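Local coordinates for penicillin-binding 1 transmembrane protein MrcA (Nitrosomonas europaea ATCC 19718, PDB 3D0F) that probably polymerises and cross-links peptidoglycan strands as a bifunctional penicillin-binding protein, of which this chain is the OB-like domain, at residues 40-44 / 83-87; 45-49 / 60-66; 10-14 / 25-29. Residues are numbered along the deposited sequence.

Contact 1: 40-44 / 83-87; sequences VVLSA and RIRPG
Residues 40-44 belong to the strand 37-45, which turns a corner at Leu42, while 83-87 is an extended loop leading into the strand 88-94; the directions of residues 40-44 and 84-87 differ by 132°. The nearest CA pairs are Leu42 with Pro86 (4.7 Å) and Ala44 with Arg85 (5.7 Å). Gly87 N donates a nearly linear hydrogen bond to Val41 O (2.8 Å, 174°), and Pro86 CA adds a CA-H...O contact of 3.4 Å to the same oxygen. Gly87 takes phi/psi 100/-13, where a CB would jam against the preceding carbonyl. Leu42 and Ser43 both face Glu50 in a classic beta bulge, which bends the first strand of this antiparallel OB-like sheet. Val41 (t) and Ala44 point toward the loop: Val41 CG2 lies 3.8 Å and Ala44 CB 3.9 Å from CG2 of Ile84, which adopts chi1 m, chi2 t. Val41 CG1 sits 3.6 Å from Arg85 O, and the C-gamma-exo ring of Pro86 brings CG to 3.6 Å from Leu42 O. Arg83, with chi1 p and then extended, places NH1 3.3 Å from a water that donates to Ala44 O (2.9 Å). Arg85 (p) makes a cation-pi contact with Phe10 of the second subunit.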
loop_
_atom_site.group_PDB
_atom_site.type_symbol
_atom_site.label_atom_id
_atom_site.label_comp_id
_atom_site.label_asym_id
_atom_site.label_seq_id
_atom_site.Cartn_x
_atom_site.Cartn_y
_atom_site.Cartn_z
ATOM N N VAL A 40 5.019 12.649 4.543
ATOM C CA VAL A 40 5.405 13.739 5.443
ATOM C C VAL A 40 4.915 15.050 4.870
ATOM O O VAL A 40 5.157 15.362 3.705
ATOM C CB VAL A 40 6.937 13.830 5.709
ATOM C CG1 VAL A 40 7.732 14.011 4.419
ATOM C CG2 VAL A 40 7.256 14.973 6.665
ATOM N N VAL A 41 4.243 15.823 5.696
ATOM C CA VAL A 41 3.681 17.105 5.272
ATOM C C VAL A 41 4.779 18.152 5.033
ATOM O O VAL A 41 5.685 18.325 5.867
ATOM C CB VAL A 41 2.605 17.616 6.258
ATOM C CG1 VAL A 41 2.163 19.105 5.891
ATOM C CG2 VAL A 41 1.404 16.626 6.255
ATOM N N LEU A 42 4.698 18.793 3.873
ATOM C CA LEU A 42 5.580 19.909 3.517
ATOM C C LEU A 42 4.928 21.278 3.740
ATOM O O LEU A 42 5.604 22.235 4.080
ATOM C CB LEU A 42 6.005 19.795 2.040
ATOM C CG LEU A 42 6.644 18.446 1.700
ATOM C CD1 LEU A 42 7.066 18.439 0.223
ATOM C CD2 LEU A 42 7.802 18.044 2.619
ATOM N N SER A 43 3.635 21.405 3.447
ATOM C CA SER A 43 2.899 22.590 3.663
ATOM C C SER A 43 1.460 22.241 3.970
ATOM O O SER A 43 0.974 21.222 3.507
ATOM C CB SER A 43 2.990 23.480 2.445
ATOM O OG SER A 43 2.222 22.985 1.388
ATOM N N ALA A 44 0.776 23.113 4.713
ATOM C CA ALA A 44 -0.626 22.861 5.076
ATOM C C ALA A 44 -1.396 24.118 5.295
ATOM O O ALA A 44 -0.947 25.039 5.982
ATOM C CB ALA A 44 -0.727 22.010 6.303
ATOM N N ARG A 83 -2.041 19.972 15.407
ATOM C CA ARG A 83 -2.521 20.173 14.044
ATOM C C ARG A 83 -1.507 19.691 13.004
ATOM O O ARG A 83 -0.320 19.596 13.285
ATOM C CB ARG A 83 -2.871 21.624 13.785
ATOM C CG ARG A 83 -1.706 22.504 13.662
ATOM C CD ARG A 83 -2.106 23.983 13.512
ATOM N NE ARG A 83 -0.862 24.723 13.502
ATOM C CZ ARG A 83 -0.115 25.012 12.425
ATOM N NH1 ARG A 83 -0.460 24.651 11.162
ATOM N NH2 ARG A 83 1.021 25.671 12.623
ATOM N N ILE A 84 -2.010 19.430 11.821
ATOM C CA ILE A 84 -1.177 19.141 10.651
ATOM C C ILE A 84 -0.375 20.397 10.290
ATOM O O ILE A 84 -0.935 21.504 10.180
ATOM C CB ILE A 84 -2.029 18.675 9.494
ATOM C CG1 ILE A 84 -2.612 17.290 9.831
ATOM C CG2 ILE A 84 -1.224 18.636 8.178
ATOM C CD1 ILE A 84 -3.817 16.858 9.027
ATOM N N ARG A 85 0.930 20.217 10.113
ATOM C CA ARG A 85 1.904 21.323 9.935
ATOM C C ARG A 85 3.126 20.716 9.256
ATOM O O ARG A 85 3.291 19.492 9.251
ATOM C CB ARG A 85 2.303 21.961 11.282
ATOM C CG ARG A 85 3.509 21.299 12.053
ATOM C CD ARG A 85 4.053 22.191 13.215
ATOM N NE ARG A 85 5.301 21.664 13.794
ATOM C CZ ARG A 85 5.392 20.973 14.930
ATOM N NH1 ARG A 85 4.329 20.780 15.707
ATOM N NH2 ARG A 85 6.583 20.529 15.330
ATOM N N PRO A 86 4.026 21.550 8.704
ATOM C CA PRO A 86 5.195 20.902 8.107
ATOM C C PRO A 86 5.966 19.960 9.029
ATOM O O PRO A 86 6.323 20.334 10.166
ATOM C CB PRO A 86 6.055 22.078 7.648
ATOM C CG PRO A 86 5.115 23.175 7.491
ATOM C CD PRO A 86 4.045 23.005 8.511
ATOM N N GLY A 87 6.228 18.767 8.531
ATOM C CA GLY A 87 6.866 17.692 9.271
ATOM C C GLY A 87 5.911 16.650 9.805
ATOM O O GLY A 87 6.342 15.592 10.230
HETATM O O HOH W 1 0.899 24.709 8.155
#

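Contact 2: 45-49 / 60-66; sequences TPGAV and RITGDGL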
loop_
_atom_site.group_PDB
_atom_site.type_symbol
_atom_site.label_atom_id
_atom_site.label_comp_id
_atom_site.label_asym_id
_atom_site.label_seq_id
_atom_site.Cartn_x
_atom_site.Cartn_y
_atom_site.Cartn_z
ATOM N N THR A 45 -2.538 24.171 4.646
ATOM C CA THR A 45 -3.584 25.192 4.843
ATOM C C THR A 45 -4.943 24.476 4.879
ATOM O O THR A 45 -5.042 23.307 4.490
ATOM C CB THR A 45 -3.589 26.215 3.700
ATOM O OG1 THR A 45 -4.119 25.603 2.518
ATOM C CG2 THR A 45 -2.165 26.773 3.423
ATOM N N PRO A 46 -6.032 25.184 5.232
ATOM C CA PRO A 46 -7.326 24.505 5.180
ATOM C C PRO A 46 -7.741 24.058 3.763
ATOM O O PRO A 46 -8.639 23.190 3.612
ATOM C CB PRO A 46 -8.294 25.584 5.713
ATOM C CG PRO A 46 -7.478 26.419 6.545
ATOM C CD PRO A 46 -6.160 26.528 5.816
ATOM N N GLY A 47 -7.134 24.659 2.751
ATOM C CA GLY A 47 -7.460 24.355 1.345
ATOM C C GLY A 47 -6.534 23.373 0.654
ATOM O O GLY A 47 -6.888 22.861 -0.383
ATOM N N ALA A 48 -5.329 23.130 1.186
ATOM C CA ALA A 48 -4.407 22.238 0.510
ATOM C C ALA A 48 -3.300 21.776 1.450
ATOM O O ALA A 48 -2.751 22.573 2.198
ATOM C CB ALA A 48 -3.768 22.959 -0.630
ATOM N N VAL A 49 -2.970 20.503 1.375
ATOM C CA VAL A 49 -1.819 19.939 2.049
ATOM C C VAL A 49 -0.924 19.347 0.964
ATOM O O VAL A 49 -1.398 18.547 0.128
ATOM C CB VAL A 49 -2.282 18.840 3.027
ATOM C CG1 VAL A 49 -1.096 18.033 3.534
ATOM C CG2 VAL A 49 -3.143 19.465 4.139
ATOM N N ARG A 60 -0.602 16.580 -3.609
ATOM C CA ARG A 60 -1.395 17.690 -3.111
ATOM C C ARG A 60 -2.801 17.183 -2.790
ATOM O O ARG A 60 -3.502 16.692 -3.704
ATOM C CB ARG A 60 -1.444 18.821 -4.150
ATOM C CG ARG A 60 -1.861 20.159 -3.618
ATOM C CD ARG A 60 -1.491 21.269 -4.670
ATOM N NE ARG A 60 -1.710 22.602 -4.171
ATOM C CZ ARG A 60 -2.839 23.281 -4.280
ATOM N NH1 ARG A 60 -3.925 22.764 -4.885
ATOM N NH2 ARG A 60 -2.894 24.500 -3.758
ATOM N N ILE A 61 -3.231 17.362 -1.543
ATOM C CA ILE A 61 -4.546 16.880 -1.043
ATOM C C ILE A 61 -5.409 18.116 -0.855
ATOM O O ILE A 61 -4.985 19.067 -0.197
ATOM C CB ILE A 61 -4.428 16.079 0.260
ATOM C CG1 ILE A 61 -3.421 14.925 0.051
ATOM C CG2 ILE A 61 -5.810 15.514 0.723
ATOM C CD1 ILE A 61 -2.525 14.663 1.257
ATOM N N THR A 62 -6.627 18.061 -1.410
ATOM C CA THR A 62 -7.552 19.195 -1.419
ATOM C C THR A 62 -8.989 18.670 -1.314
ATOM O O THR A 62 -9.205 17.474 -1.377
ATOM C CB THR A 62 -7.461 20.031 -2.725
ATOM O OG1 THR A 62 -7.868 19.225 -3.858
ATOM C CG2 THR A 62 -6.014 20.533 -2.926
ATOM N N GLY A 63 -9.955 19.566 -1.227
ATOM C CA GLY A 63 -11.387 19.202 -1.313
ATOM C C GLY A 63 -11.767 18.014 -0.419
ATOM O O GLY A 63 -11.506 17.997 0.786
ATOM N N ASP A 64 -12.391 17.034 -1.039
ATOM C CA ASP A 64 -12.906 15.856 -0.302
ATOM C C ASP A 64 -11.796 15.149 0.476
ATOM O O ASP A 64 -12.036 14.627 1.577
ATOM C CB ASP A 64 -13.545 14.876 -1.258
ATOM C CG ASP A 64 -14.823 15.376 -1.874
ATOM O OD1 ASP A 64 -15.386 16.425 -1.461
ATOM O OD2 ASP A 64 -15.299 14.640 -2.798
ATOM N N GLY A 65 -10.574 15.144 -0.070
ATOM C CA GLY A 65 -9.443 14.486 0.568
ATOM C C GLY A 65 -9.061 15.034 1.924
ATOM O O GLY A 65 -8.366 14.359 2.673
ATOM N N LEU A 66 -9.459 16.279 2.228
ATOM C CA LEU A 66 -9.148 16.916 3.484
ATOM C C LEU A 66 -10.287 16.837 4.512
ATOM O O LEU A 66 -10.127 17.274 5.638
ATOM C CB LEU A 66 -8.821 18.406 3.245
ATOM C CG LEU A 66 -7.607 18.694 2.401
ATOM C CD1 LEU A 66 -7.419 20.215 2.297
ATOM C CD2 LEU A 66 -6.344 18.020 2.951
HETATM O O HOH W 2 -9.547 22.416 -0.752
#
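Arg60 opens the segment with its extended side chain reaching across toward 45-49, Ala48 CB sitting over one face of the guanidinium, 3.6 Å from Arg60 NH2. Arg60 CA makes a CA-H...O contact of 3.4 Å to Val49 O. Ile61 forms an antiparallel hydrogen-bonded pair with Val49: Ile61 N donates to Val49 O (2.7 Å) and Val49 N to Ile61 O (2.9 Å), while Ala48 CA approaches Ile61 O to 3.3 Å. The paired side chains share one face of the sheet, Val49 CG1 lying 4.3 Å from Ile61 CD1. Thr62 still lies beside Ala48 (CA atoms 4.8 Å apart), with Thr62 CG2 3.6 Å from Gly47 O and 4.0 Å from Ala48 CB; after it the two segments part. At Gly63 a water bridges the gap, accepting from Gly63 N (2.9 Å) and donating to Gly47 O (2.7 Å). The chain then coils through Asp64 and Gly65 with helical backbone angles, bringing Leu66 back against the other segment. Leu66 CD1 reaches Pro46 O at 3.5 Å and Leu66 CD2 packs 3.7 Å from Val49 CG2; Leu73 and Ile102 extend this apolar cluster. Within 45-49, Gly47 N donates to Thr45 OG1 (3.2 Å), an ST turn at the bend between strands 37-45 and 48-53. The whole is the open end of the beta hairpin 48-53/58-61 in the antiparallel sheet of this OB-like domain.

Contact 3: 10-14 / 25-29; sequences FLKLP and DIMQD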
loop_
_atom_site.group_PDB
_atom_site.type_symbol
_atom_site.label_atom_id
_atom_site.label_comp_id
_atom_site.label_asym_id
_atom_site.label_seq_id
_atom_site.Cartn_x
_atom_site.Cartn_y
_atom_site.Cartn_z
ATOM N N PHE A 10 -3.120 -19.675 2.772
ATOM C CA PHE A 10 -3.994 -20.065 1.655
ATOM C C PHE A 10 -5.438 -19.819 2.047
ATOM O O PHE A 10 -5.895 -20.297 3.076
ATOM C CB PHE A 10 -3.784 -21.520 1.304
ATOM C CG PHE A 10 -2.382 -21.821 0.835
ATOM C CD1 PHE A 10 -1.389 -22.060 1.740
ATOM C CD2 PHE A 10 -2.063 -21.848 -0.535
ATOM C CE1 PHE A 10 -0.083 -22.322 1.327
ATOM C CE2 PHE A 10 -0.776 -22.127 -0.945
ATOM C CZ PHE A 10 0.206 -22.329 -0.013
ATOM N N LEU A 11 -6.166 -19.087 1.229
ATOM C CA LEU A 11 -7.591 -18.819 1.452
ATOM C C LEU A 11 -8.441 -19.714 0.559
ATOM O O LEU A 11 -7.967 -20.269 -0.451
ATOM C CB LEU A 11 -7.884 -17.363 1.190
ATOM C CG LEU A 11 -6.937 -16.323 1.769
ATOM C CD1 LEU A 11 -7.200 -14.862 1.409
ATOM C CD2 LEU A 11 -6.946 -16.513 3.305
ATOM N N LYS A 12 -9.667 -19.945 0.997
ATOM C CA LYS A 12 -10.594 -20.808 0.261
ATOM C C LYS A 12 -11.397 -19.937 -0.710
ATOM O O LYS A 12 -12.174 -19.078 -0.290
ATOM C CB LYS A 12 -11.522 -21.509 1.236
ATOM C CG LYS A 12 -12.394 -22.535 0.563
ATOM C CD LYS A 12 -13.377 -23.095 1.551
ATOM C CE LYS A 12 -12.784 -24.145 2.469
ATOM N NZ LYS A 12 -13.856 -25.114 2.877
ATOM N N LEU A 13 -11.211 -20.119 -2.011
ATOM C CA LEU A 13 -11.809 -19.236 -2.972
ATOM C C LEU A 13 -13.289 -19.599 -3.200
ATOM O O LEU A 13 -13.687 -20.759 -3.003
ATOM C CB LEU A 13 -11.132 -19.326 -4.332
ATOM C CG LEU A 13 -9.690 -18.875 -4.466
ATOM C CD1 LEU A 13 -9.206 -19.319 -5.864
ATOM C CD2 LEU A 13 -9.561 -17.389 -4.266
ATOM N N PRO A 14 -14.058 -18.602 -3.627
ATOM C CA PRO A 14 -15.397 -18.910 -4.193
ATOM C C PRO A 14 -15.245 -19.526 -5.605
ATOM O O PRO A 14 -14.195 -19.353 -6.231
ATOM C CB PRO A 14 -16.030 -17.521 -4.300
ATOM C CG PRO A 14 -14.861 -16.592 -4.523
ATOM C CD PRO A 14 -13.788 -17.160 -3.644
ATOM N N ASP A 25 -14.313 -10.672 1.107
ATOM C CA ASP A 25 -14.682 -11.328 2.375
ATOM C C ASP A 25 -13.643 -12.341 2.822
ATOM O O ASP A 25 -13.296 -12.394 4.020
ATOM C CB ASP A 25 -16.044 -12.017 2.261
ATOM C CG ASP A 25 -17.215 -11.041 2.402
ATOM O OD1 ASP A 25 -17.038 -9.814 2.666
ATOM O OD2 ASP A 25 -18.332 -11.555 2.247
ATOM N N ILE A 26 -13.091 -13.126 1.887
ATOM C CA ILE A 26 -12.077 -14.148 2.329
ATOM C C ILE A 26 -10.760 -13.455 2.745
ATOM O O ILE A 26 -10.008 -14.038 3.523
ATOM C CB ILE A 26 -11.781 -15.266 1.318
ATOM C CG1 ILE A 26 -11.182 -14.708 0.011
ATOM C CG2 ILE A 26 -13.094 -16.017 0.982
ATOM C CD1 ILE A 26 -10.756 -15.782 -0.970
HETATM N N MSE A 27 -10.529 -12.231 2.257
HETATM C CA MSE A 27 -9.346 -11.438 2.570
HETATM C C MSE A 27 -9.527 -10.511 3.768
HETATM O O MSE A 27 -8.631 -9.727 4.072
HETATM C CB MSE A 27 -8.953 -10.606 1.338
HETATM C CG MSE A 27 -8.583 -11.387 0.129
HETATM SE SE MSE A 27 -7.826 -10.186 -1.247
HETATM C CE MSE A 27 -6.044 -9.907 -0.613
ATOM N N GLN A 28 -10.673 -10.588 4.425
ATOM C CA GLN A 28 -11.031 -9.575 5.417
ATOM C C GLN A 28 -9.968 -9.304 6.479
ATOM O O GLN A 28 -9.860 -8.166 6.930
ATOM C CB GLN A 28 -12.362 -9.907 6.062
ATOM C CG GLN A 28 -12.386 -11.119 6.917
ATOM C CD GLN A 28 -13.778 -11.437 7.466
ATOM O OE1 GLN A 28 -14.706 -10.618 7.344
ATOM N NE2 GLN A 28 -13.934 -12.641 8.043
ATOM N N ASP A 29 -9.245 -10.344 6.915
ATOM C CA ASP A 29 -8.293 -10.193 8.027
ATOM C C ASP A 29 -6.895 -9.731 7.594
ATOM O O ASP A 29 -6.105 -9.339 8.472
ATOM C CB ASP A 29 -8.132 -11.501 8.793
ATOM C CG ASP A 29 -9.393 -11.893 9.622
ATOM O OD1 ASP A 29 -10.237 -10.998 9.899
ATOM O OD2 ASP A 29 -9.484 -13.090 10.007
#
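Residues 10-14 run as an extended chain without regular structure, whereas 25-29 begins as the last turn of the helix 20-26 and then unwinds into a loop. Gln28 N still bonds to Asp25 O (3.2 Å) just beyond the helix. The backbones stay well apart, the closest CA atoms being those of Leu11 and Ile26 at 6.5 Å, so side chains carry the contact. Ile26 is its centre. With chi1 p and chi2 t, it extends CD1 toward the extended chain, 3.9 Å from both Leu11 CB and Leu13 CD2 and 4.3 Å from Pro14 CD, while Ile26 CG2 rests 3.4 Å from Lys12 O. Leu11 answers from the other side: its CB points toward the helix end, and CD1 settles 3.6 Å from Ile26 O and 4.0 Å from CG of Met27, which is present as selenomethionine. Leu13 directs its CA-to-CB bond away, yet the m, t rotamer carries CD2 back to Ile26. The contact thus rests on aliphatic packing. Leu13 and Pro14 continue it onto Leu23 of the same helix, and Pro14 also touches Ala22, so the extended chain is laid along the helix 20-26. Beyond lies the second subunit: Leu11 and Met27 pack on its Val40, Leu13 on its Pro86, and Phe10 pairs antiparallel with one of its strands, carrying the sheet across the interface.

Along the chain contact 3 comes first, closing before the sheet begins; contact 2 follows within the span bracketed by the two segments of contact 1. Contacts 1 and 2 are neighbours, centres 12 Å apart, joined through the adjacent strands 37-45 and 48-53: Val49 of contact 2 packs on Val41 and Ala44 of contact 1. Contact 3 lies on the opposite side of the chain's centre, its centre about 38 Å from that of contact 1 and 35 Å from that of contact 2. Across the dimer, however, the N-terminal part of one subunit packs on the contact 1 region of the other, Leu13 against Pro86, tying the two subunits together in this assembly.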